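Side-chain contacts in Pgp2 (Campylobacter jejuni subsp. jejuni, PDB 6XJ6), which probably trims peptidoglycan peptides as an LD-carboxypeptidase of the YkuD family and, through peptidoglycan binding by an accessory NTF2 domain, directs helical cell shape: residues 16-21 / 171-176; 178-183 / 234-239; 271-274 / 280-283. One frame throughout, in Å; residues are numbered along the deposited sequence. Where two conformers were deposited one is given.

Contact 1. Residues 16-21 / 171-176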
loop_
_atom_site.group_PDB
_atom_site.type_symbol
_atom_site.label_atom_id
_atom_site.label_comp_id
_atom_site.label_asym_id
_atom_site.label_seq_id
_atom_site.Cartn_x
_atom_site.Cartn_y
_atom_site.Cartn_z
ATOM N N LYS A 16 -4.521 8.466 -18.682
ATOM C CA LYS A 16 -3.322 8.184 -17.908
ATOM C C LYS A 16 -3.170 6.687 -17.669
ATOM O O LYS A 16 -4.149 5.946 -17.560
ATOM C CB LYS A 16 -3.386 8.907 -16.566
ATOM C CG LYS A 16 -3.292 10.405 -16.701
ATOM C CD LYS A 16 -3.665 11.124 -15.423
ATOM C CE LYS A 16 -3.871 12.623 -15.660
ATOM N NZ LYS A 16 -4.939 12.937 -16.661
ATOM N N ASN A 17 -1.917 6.247 -17.593
ATOM C CA ASN A 17 -1.608 4.868 -17.234
ATOM C C ASN A 17 -1.652 4.777 -15.716
ATOM O O ASN A 17 -0.704 5.167 -15.028
ATOM C CB ASN A 17 -0.242 4.464 -17.771
ATOM C CG ASN A 17 0.081 3.015 -17.488
ATOM O OD1 ASN A 17 -0.540 2.387 -16.628
ATOM N ND2 ASN A 17 1.065 2.479 -18.196
ATOM N N ILE A 18 -2.769 4.279 -15.195
ATOM C CA ILE A 18 -2.966 4.128 -13.761
ATOM C C ILE A 18 -2.819 2.670 -13.327
ATOM O O ILE A 18 -3.206 2.310 -12.214
ATOM C CB ILE A 18 -4.295 4.743 -13.295
ATOM C CG1 ILE A 18 -5.485 4.281 -14.154
ATOM C CG2 ILE A 18 -4.197 6.259 -13.337
ATOM C CD1 ILE A 18 -5.811 2.802 -14.099
ATOM N N SER A 19 -2.234 1.828 -14.182
ATOM C CA SER A 19 -2.206 0.390 -13.925
ATOM C C SER A 19 -1.436 0.033 -12.657
ATOM O O SER A 19 -1.715 -1.002 -12.039
ATOM C CB SER A 19 -1.618 -0.340 -15.136
ATOM O OG SER A 19 -0.272 0.039 -15.367
ATOM N N LEU A 20 -0.449 0.843 -12.270
ATOM C CA LEU A 20 0.270 0.634 -11.018
ATOM C C LEU A 20 -0.170 1.606 -9.933
ATOM O O LEU A 20 0.506 1.721 -8.901
ATOM C CB LEU A 20 1.777 0.732 -11.237
ATOM C CG LEU A 20 2.351 -0.284 -12.222
ATOM C CD1 LEU A 20 3.849 -0.081 -12.386
ATOM C CD2 LEU A 20 2.040 -1.719 -11.797
ATOM N N GLY A 21 -1.292 2.279 -10.136
ATOM C CA GLY A 21 -1.815 3.255 -9.203
ATOM C C GLY A 21 -1.968 4.625 -9.841
ATOM O O GLY A 21 -1.448 4.912 -10.918
ATOM N N ASP A 171 -11.901 2.340 -13.902
ATOM C CA ASP A 171 -13.239 2.402 -13.323
ATOM C C ASP A 171 -13.200 2.176 -11.821
ATOM O O ASP A 171 -13.982 2.777 -11.076
ATOM C CB ASP A 171 -14.146 1.365 -13.979
ATOM C CG ASP A 171 -15.569 1.426 -13.458
ATOM O OD1 ASP A 171 -16.324 2.316 -13.904
ATOM O OD2 ASP A 171 -15.927 0.591 -12.595
ATOM N N GLN A 172 -12.293 1.307 -11.361
ATOM C CA GLN A 172 -12.176 1.013 -9.936
ATOM C C GLN A 172 -11.563 2.185 -9.174
ATOM O O GLN A 172 -12.019 2.528 -8.078
ATOM C CB GLN A 172 -11.336 -0.253 -9.738
ATOM C CG GLN A 172 -12.011 -1.528 -10.240
ATOM C CD GLN A 172 -11.092 -2.751 -10.250
ATOM O OE1 GLN A 172 -9.896 -2.663 -9.960
ATOM N NE2 GLN A 172 -11.657 -3.902 -10.594
ATOM N N ILE A 173 -10.516 2.801 -9.725
ATOM C CA ILE A 173 -9.937 3.967 -9.069
ATOM C C ILE A 173 -10.967 5.083 -8.978
ATOM O O ILE A 173 -11.111 5.734 -7.939
ATOM C CB ILE A 173 -8.658 4.411 -9.799
ATOM C CG1 ILE A 173 -7.571 3.352 -9.608
ATOM C CG2 ILE A 173 -8.212 5.795 -9.327
ATOM C CD1 ILE A 173 -6.254 3.702 -10.232
ATOM N N ALA A 174 -11.704 5.314 -10.065
ATOM C CA ALA A 174 -12.692 6.386 -10.073
ATOM C C ALA A 174 -13.811 6.122 -9.075
ATOM O O ALA A 174 -14.247 7.038 -8.360
ATOM C CB ALA A 174 -13.258 6.551 -11.480
ATOM N N SER A 175 -14.309 4.885 -9.023
ATOM C CA SER A 175 -15.373 4.580 -8.075
ATOM C C SER A 175 -14.876 4.700 -6.640
ATOM O O SER A 175 -15.594 5.202 -5.767
ATOM C CB SER A 175 -15.956 3.193 -8.346
ATOM O OG SER A 175 -15.054 2.165 -7.979
ATOM N N LEU A 176 -13.642 4.262 -6.378
ATOM C CA LEU A 176 -13.114 4.360 -5.023
ATOM C C LEU A 176 -12.921 5.811 -4.603
ATOM O O LEU A 176 -13.182 6.166 -3.448
ATOM C CB LEU A 176 -11.804 3.582 -4.903
ATOM C CG LEU A 176 -11.931 2.061 -4.802
ATOM C CD1 LEU A 176 -10.555 1.433 -4.838
ATOM C CD2 LEU A 176 -12.673 1.635 -3.539
#
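Ile18 and Ile173 reach toward each other and meet tip to tip, the methyl CD1 of Ile173 lying 3.8 Å from Ile18 CB. The same methyl has Ile18 CG1 and Ile18 CD1 close by, so one helix methyl rests against the root and the longer branch of the loop isoleucine at once. Ile18 presents that branch because its CG1 is tucked between the backbone N and the carbonyl carbon (chi1 50°). Ile173 CD1 also comes within 4.4 Å of Gly21 C, on the backbone at the end of a type I turn from Ile18 to Gly21, which is closed by Gly21 N to Ile18 O at 2.8 Å. All three touching residues are buried, and Ile13 of helix 6-13 and Tyr250 of strand 249-260 also pack on Ile173. The contact thus sets the loop between helix 6-13 and strand 22-23 against the first turns of helix 170-188, the long helix that lies over the curved antiparallel sheet of the NTF2-like fold. Asn17 and Ser19, which do not meet the helix, are polar and partly exposed. There Asn17 OD1 forms an Asx turn, accepting from Ser19 N at 3.0 Å and, on a lone pair, from Ser19 OG at 2.7 Å; both donors lie in the carbonyl plane, so the amide is gripped twice and its rotation is restrained. On the helix, Asp171 is exposed and directs its CB away from the loop, its carboxylate forming a salt bridge with Lys6, while Gln172 hydrogen-bonds through OE1 to the hydroxyl of Tyr250.

Contact 2. Residues 178-183 / 234-239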
loop_
_atom_site.group_PDB
_atom_site.type_symbol
_atom_site.label_atom_id
_atom_site.label_comp_id
_atom_site.label_asym_id
_atom_site.label_seq_id
_atom_site.Cartn_x
_atom_site.Cartn_y
_atom_site.Cartn_z
ATOM N N ALA A 178 -14.686 8.381 -5.647
ATOM C CA ALA A 178 -16.018 8.884 -5.341
ATOM C C ALA A 178 -16.490 8.381 -3.982
ATOM O O ALA A 178 -17.080 9.140 -3.204
ATOM C CB ALA A 178 -16.989 8.481 -6.444
ATOM N N ASP A 179 -16.230 7.105 -3.674
ATOM C CA ASP A 179 -16.586 6.573 -2.361
ATOM C C ASP A 179 -15.807 7.273 -1.255
ATOM O O ASP A 179 -16.362 7.589 -0.194
ATOM C CB ASP A 179 -16.306 5.072 -2.308
ATOM C CG ASP A 179 -17.302 4.253 -3.099
ATOM O OD1 ASP A 179 -18.389 4.770 -3.435
ATOM O OD2 ASP A 179 -16.994 3.067 -3.368
ATOM N N LEU A 180 -14.511 7.508 -1.479
ATOM C CA LEU A 180 -13.688 8.194 -0.487
ATOM C C LEU A 180 -14.294 9.539 -0.099
ATOM O O LEU A 180 -14.369 9.879 1.086
ATOM C CB LEU A 180 -12.281 8.390 -1.045
ATOM C CG LEU A 180 -11.276 9.089 -0.128
ATOM C CD1 LEU A 180 -10.901 8.191 1.038
ATOM C CD2 LEU A 180 -10.048 9.490 -0.911
ATOM N N PHE A 181 -14.704 10.336 -1.091
ATOM C CA PHE A 181 -15.241 11.656 -0.780
ATOM C C PHE A 181 -16.661 11.584 -0.231
ATOM O O PHE A 181 -17.084 12.487 0.501
ATOM C CB PHE A 181 -15.108 12.580 -1.994
ATOM C CG PHE A 181 -13.723 13.112 -2.150
ATOM C CD1 PHE A 181 -13.323 14.240 -1.456
ATOM C CD2 PHE A 181 -12.794 12.444 -2.919
ATOM C CE1 PHE A 181 -12.034 14.713 -1.556
ATOM C CE2 PHE A 181 -11.498 12.911 -3.021
ATOM C CZ PHE A 181 -11.119 14.049 -2.339
ATOM N N THR A 182 -17.400 10.518 -0.553
ATOM C CA THR A 182 -18.709 10.304 0.053
ATOM C C THR A 182 -18.559 9.928 1.518
ATOM O O THR A 182 -19.311 10.411 2.377
ATOM C CB THR A 182 -19.448 9.204 -0.711
ATOM O OG1 THR A 182 -19.582 9.584 -2.092
ATOM C CG2 THR A 182 -20.838 8.957 -0.118
ATOM N N TRP A 183 -17.581 9.073 1.817
ATOM C CA TRP A 183 -17.250 8.737 3.197
ATOM C C TRP A 183 -16.785 9.971 3.963
ATOM O O TRP A 183 -17.197 10.192 5.109
ATOM C CB TRP A 183 -16.177 7.648 3.150
ATOM C CG TRP A 183 -15.429 7.311 4.417
ATOM C CD1 TRP A 183 -15.858 6.530 5.453
ATOM C CD2 TRP A 183 -14.086 7.686 4.727
ATOM N NE1 TRP A 183 -14.873 6.423 6.401
ATOM C CE2 TRP A 183 -13.771 7.121 5.976
ATOM C CE3 TRP A 183 -13.120 8.451 4.069
ATOM C CZ2 TRP A 183 -12.528 7.297 6.583
ATOM C CZ3 TRP A 183 -11.893 8.634 4.673
ATOM C CH2 TRP A 183 -11.607 8.058 5.920
ATOM N N SER A 234 -5.560 15.789 0.778
ATOM C CA SER A 234 -4.586 16.142 -0.242
ATOM C C SER A 234 -3.581 15.009 -0.386
ATOM O O SER A 234 -3.551 14.069 0.413
ATOM C CB SER A 234 -3.891 17.470 0.074
ATOM O OG SER A 234 -3.117 17.383 1.250
ATOM N N ASP A 235 -2.767 15.099 -1.434
ATOM C CA ASP A 235 -1.713 14.124 -1.715
ATOM C C ASP A 235 -2.271 12.700 -1.769
ATOM O O ASP A 235 -1.743 11.775 -1.154
ATOM C CB ASP A 235 -0.570 14.240 -0.702
ATOM C CG ASP A 235 0.684 13.490 -1.133
ATOM O OD1 ASP A 235 0.895 13.309 -2.350
ATOM O OD2 ASP A 235 1.462 13.079 -0.246
ATOM N N ILE A 236 -3.351 12.519 -2.521
ATOM C CA ILE A 236 -4.023 11.223 -2.565
ATOM C C ILE A 236 -3.277 10.284 -3.500
ATOM O O ILE A 236 -3.042 10.603 -4.674
ATOM C CB ILE A 236 -5.487 11.376 -2.994
ATOM C CG1 ILE A 236 -6.241 12.261 -1.999
ATOM C CG2 ILE A 236 -6.162 10.001 -3.071
ATOM C CD1 ILE A 236 -7.590 12.722 -2.520
ATOM N N ASN A 237 -2.911 9.113 -2.973
ATOM C CA ASN A 237 -2.308 8.034 -3.743
ATOM C C ASN A 237 -3.185 6.806 -3.590
ATOM O O ASN A 237 -3.474 6.390 -2.463
ATOM C CB ASN A 237 -0.924 7.681 -3.207
ATOM C CG ASN A 237 0.076 8.797 -3.367
ATOM O OD1 ASN A 237 0.041 9.538 -4.351
ATOM N ND2 ASN A 237 1.000 8.907 -2.418
ATOM N N ILE A 238 -3.610 6.244 -4.713
ATOM C CA ILE A 238 -4.414 5.031 -4.728
ATOM C C ILE A 238 -3.632 3.973 -5.482
ATOM O O ILE A 238 -3.157 4.222 -6.598
ATOM C CB ILE A 238 -5.800 5.279 -5.349
ATOM C CG1 ILE A 238 -6.575 6.241 -4.446
ATOM C CG2 ILE A 238 -6.558 3.970 -5.541
ATOM C CD1 ILE A 238 -7.962 6.555 -4.914
ATOM N N SER A 239 -3.479 2.801 -4.862
ATOM C CA SER A 239 -2.636 1.770 -5.429
ATOM C C SER A 239 -3.308 0.406 -5.390
ATOM O O SER A 239 -3.965 0.062 -4.402
ATOM C CB SER A 239 -1.343 1.681 -4.613
ATOM O OG SER A 239 -0.710 2.945 -4.514
#
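Ile236 contributes the most buried surface here, sending its CD1 methyl from the strand to meet Leu180 and Phe181 on neighbouring positions of the helix. CD1 lies 3.8 Å from Phe181 CZ and 3.9 Å from Phe181 CE2, meeting the far end of the ring obliquely. Phe181 and Ile236 approach from opposite directions: the CB of Phe181 does not itself head for the strand, but CG, placed anti to the carbonyl carbon and beside the backbone N (chi1 -79°), carries the ring end toward it. Leu180 has its CB directed toward the strand, yet its CD2 stops 4.4 Å from Ile236 CD1, a looser approach than that of the ring. The backbones stay well apart, with 10.3 Å between Leu180 CA and Ile236 CA, and the side chains bridge the interval. Leu177, one turn before Phe181, packs on Ile236 too, as does Phe254 of strand 249-260, while the Phe181 ring meets that of His3, from the tag remnant at the N terminus. This is helix-on-sheet packing in the NTF2-like domain: helix 170-188 packs across the concave face of the antiparallel sheet, with strand 232-240 among the strands it meets, here just past the corner in the chain at Asp235. No hydrogen bond joins the two segments and the touching atoms are all carbon, so the contact probably rests on dispersion and on the partial exclusion of water, since Phe181 and Ile236 keep some exposure.

Contact 3. Residues 271-274 / 280-283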
loop_
_atom_site.group_PDB
_atom_site.type_symbol
_atom_site.label_atom_id
_atom_site.label_comp_id
_atom_site.label_asym_id
_atom_site.label_seq_id
_atom_site.Cartn_x
_atom_site.Cartn_y
_atom_site.Cartn_z
ATOM N N LEU A 271 -6.026 4.023 4.196
ATOM C CA LEU A 271 -7.096 3.040 4.172
ATOM C C LEU A 271 -6.644 1.852 3.338
ATOM O O LEU A 271 -6.090 2.025 2.248
ATOM C CB LEU A 271 -8.371 3.620 3.552
ATOM C CG LEU A 271 -8.958 4.883 4.181
ATOM C CD1 LEU A 271 -10.162 5.356 3.386
ATOM C CD2 LEU A 271 -9.346 4.646 5.627
ATOM N N TYR A 272 -6.874 0.654 3.855
ATOM C CA TYR A 272 -6.759 -0.578 3.087
ATOM C C TYR A 272 -8.181 -1.045 2.833
ATOM O O TYR A 272 -8.947 -1.229 3.778
ATOM C CB TYR A 272 -5.944 -1.623 3.862
ATOM C CG TYR A 272 -4.505 -1.185 4.051
ATOM C CD1 TYR A 272 -4.153 -0.342 5.094
ATOM C CD2 TYR A 272 -3.518 -1.556 3.151
ATOM C CE1 TYR A 272 -2.859 0.102 5.250
ATOM C CE2 TYR A 272 -2.207 -1.121 3.304
ATOM C CZ TYR A 272 -1.889 -0.290 4.352
ATOM O OH TYR A 272 -0.602 0.162 4.502
ATOM N N VAL A 273 -8.549 -1.187 1.559
ATOM C CA VAL A 273 -9.941 -1.394 1.188
ATOM C C VAL A 273 -10.066 -2.535 0.189
ATOM O O VAL A 273 -9.117 -2.904 -0.501
ATOM C CB VAL A 273 -10.583 -0.110 0.600
ATOM C CG1 VAL A 273 -10.340 1.091 1.509
ATOM C CG2 VAL A 273 -10.065 0.179 -0.815
ATOM N N LYS A 274 -11.268 -3.090 0.119
ATOM C CA LYS A 274 -11.671 -3.926 -0.996
ATOM C C LYS A 274 -12.860 -3.272 -1.686
ATOM O O LYS A 274 -13.506 -2.375 -1.139
ATOM C CB LYS A 274 -12.047 -5.340 -0.538
ATOM C CG LYS A 274 -13.258 -5.395 0.367
ATOM C CD LYS A 274 -13.569 -6.813 0.801
ATOM C CE LYS A 274 -14.687 -6.817 1.813
ATOM N NZ LYS A 274 -14.946 -8.174 2.369
ATOM N N LYS A 280 -18.698 -1.237 -4.234
ATOM C CA LYS A 280 -18.564 -0.210 -3.209
ATOM C C LYS A 280 -17.329 -0.456 -2.352
ATOM O O LYS A 280 -16.985 -1.604 -2.050
ATOM C CB LYS A 280 -19.797 -0.183 -2.302
ATOM C CG LYS A 280 -19.758 0.908 -1.249
ATOM C CD LYS A 280 -21.061 0.984 -0.465
ATOM C CE LYS A 280 -21.039 2.158 0.501
ATOM N NZ LYS A 280 -22.370 2.463 1.077
ATOM N N MET A 281 -16.691 0.639 -1.944
ATOM C CA MET A 281 -15.543 0.579 -1.049
ATOM C C MET A 281 -15.937 0.004 0.303
ATOM O O MET A 281 -16.930 0.421 0.907
ATOM C CB MET A 281 -15.002 1.992 -0.835
ATOM C CG MET A 281 -13.798 2.054 0.084
ATOM S SD MET A 281 -13.099 3.703 0.225
ATOM C CE MET A 281 -14.248 4.456 1.360
ATOM N N LYS A 282 -15.132 -0.936 0.793
ATOM C CA LYS A 282 -15.268 -1.461 2.145
ATOM C C LYS A 282 -13.906 -1.393 2.814
ATOM O O LYS A 282 -12.955 -2.036 2.356
ATOM C CB LYS A 282 -15.793 -2.898 2.131
ATOM C CG LYS A 282 -17.250 -3.009 1.713
ATOM C CD LYS A 282 -18.183 -2.405 2.756
ATOM C CE LYS A 282 -19.634 -2.653 2.404
ATOM N NZ LYS A 282 -20.553 -2.220 3.491
ATOM N N ILE A 283 -13.819 -0.626 3.897
ATOM C CA ILE A 283 -12.559 -0.403 4.597
ATOM C C ILE A 283 -12.242 -1.619 5.459
ATOM O O ILE A 283 -13.080 -2.071 6.250
ATOM C CB ILE A 283 -12.641 0.878 5.442
ATOM C CG1 ILE A 283 -12.822 2.096 4.532
ATOM C CG2 ILE A 283 -11.394 1.037 6.317
ATOM C CD1 ILE A 283 -13.311 3.319 5.250
#
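Val273 and Met281 cross obliquely, Val273 CG1 lying 3.9 Å from Met281 CG and 4.0 Å from the sulfur SD. The methionine is led across the valine by its CG standing anti to the backbone N (chi1 -180°), and a bend at chi3 then turns the methyl end. Val273 CG1 also touches Ile283 CG1 at 4.0 Å, its cross-strand partner in a non-hydrogen-bonded pair. Further along, the end of Ile283 slants over Leu271, its CD1 4.2 Å from Leu271 CD1. These apolar chains lie under helix 170-188, where Trp183 covers Leu271 and Ile283. The opposite face of the sheet carries Lys274 and Lys282, the hydrogen-bonded pair: Lys274 N donates to Lys282 O at 3.0 Å and Lys282 N to Lys274 O at 2.9 Å. Their stems cross, Lys274 CG against Lys282 CB, before the ammonium groups part, that of Lys274 to salt bridges with Asp200 and Glu203, that of Lys282 to the carbonyl of Ser197. The strand segments run at 131°, well short of straight antiparallel, a strongly twisted beta hairpin at the C-terminal end of the curved NTF2-like sheet.

Helix 170-188 ties the three contacts together. Contacts 1 and 2 use successive parts of it, their centres 11 Å apart, and touch where Ile173 CG1 lies 4.2 Å from Ile238 CG2. Contact 3 supplies sheet surface beneath the same helix: Leu176 CD2 sits 3.6 Å from Met281 CB, and Leu180 CD1 packs 3.8 Å from Leu271 CD1, so the two methyls of Leu180 serve strand 232-240 and the hairpin. A polar link between contacts 2 and 3 is a probable hydrogen bond from Met281 N to Asp179 OD2 at 2.8 Å. All three lie away from the predicted catalytic His119 and Cys136, and belong to the packing in and around the accessory NTF2 domain.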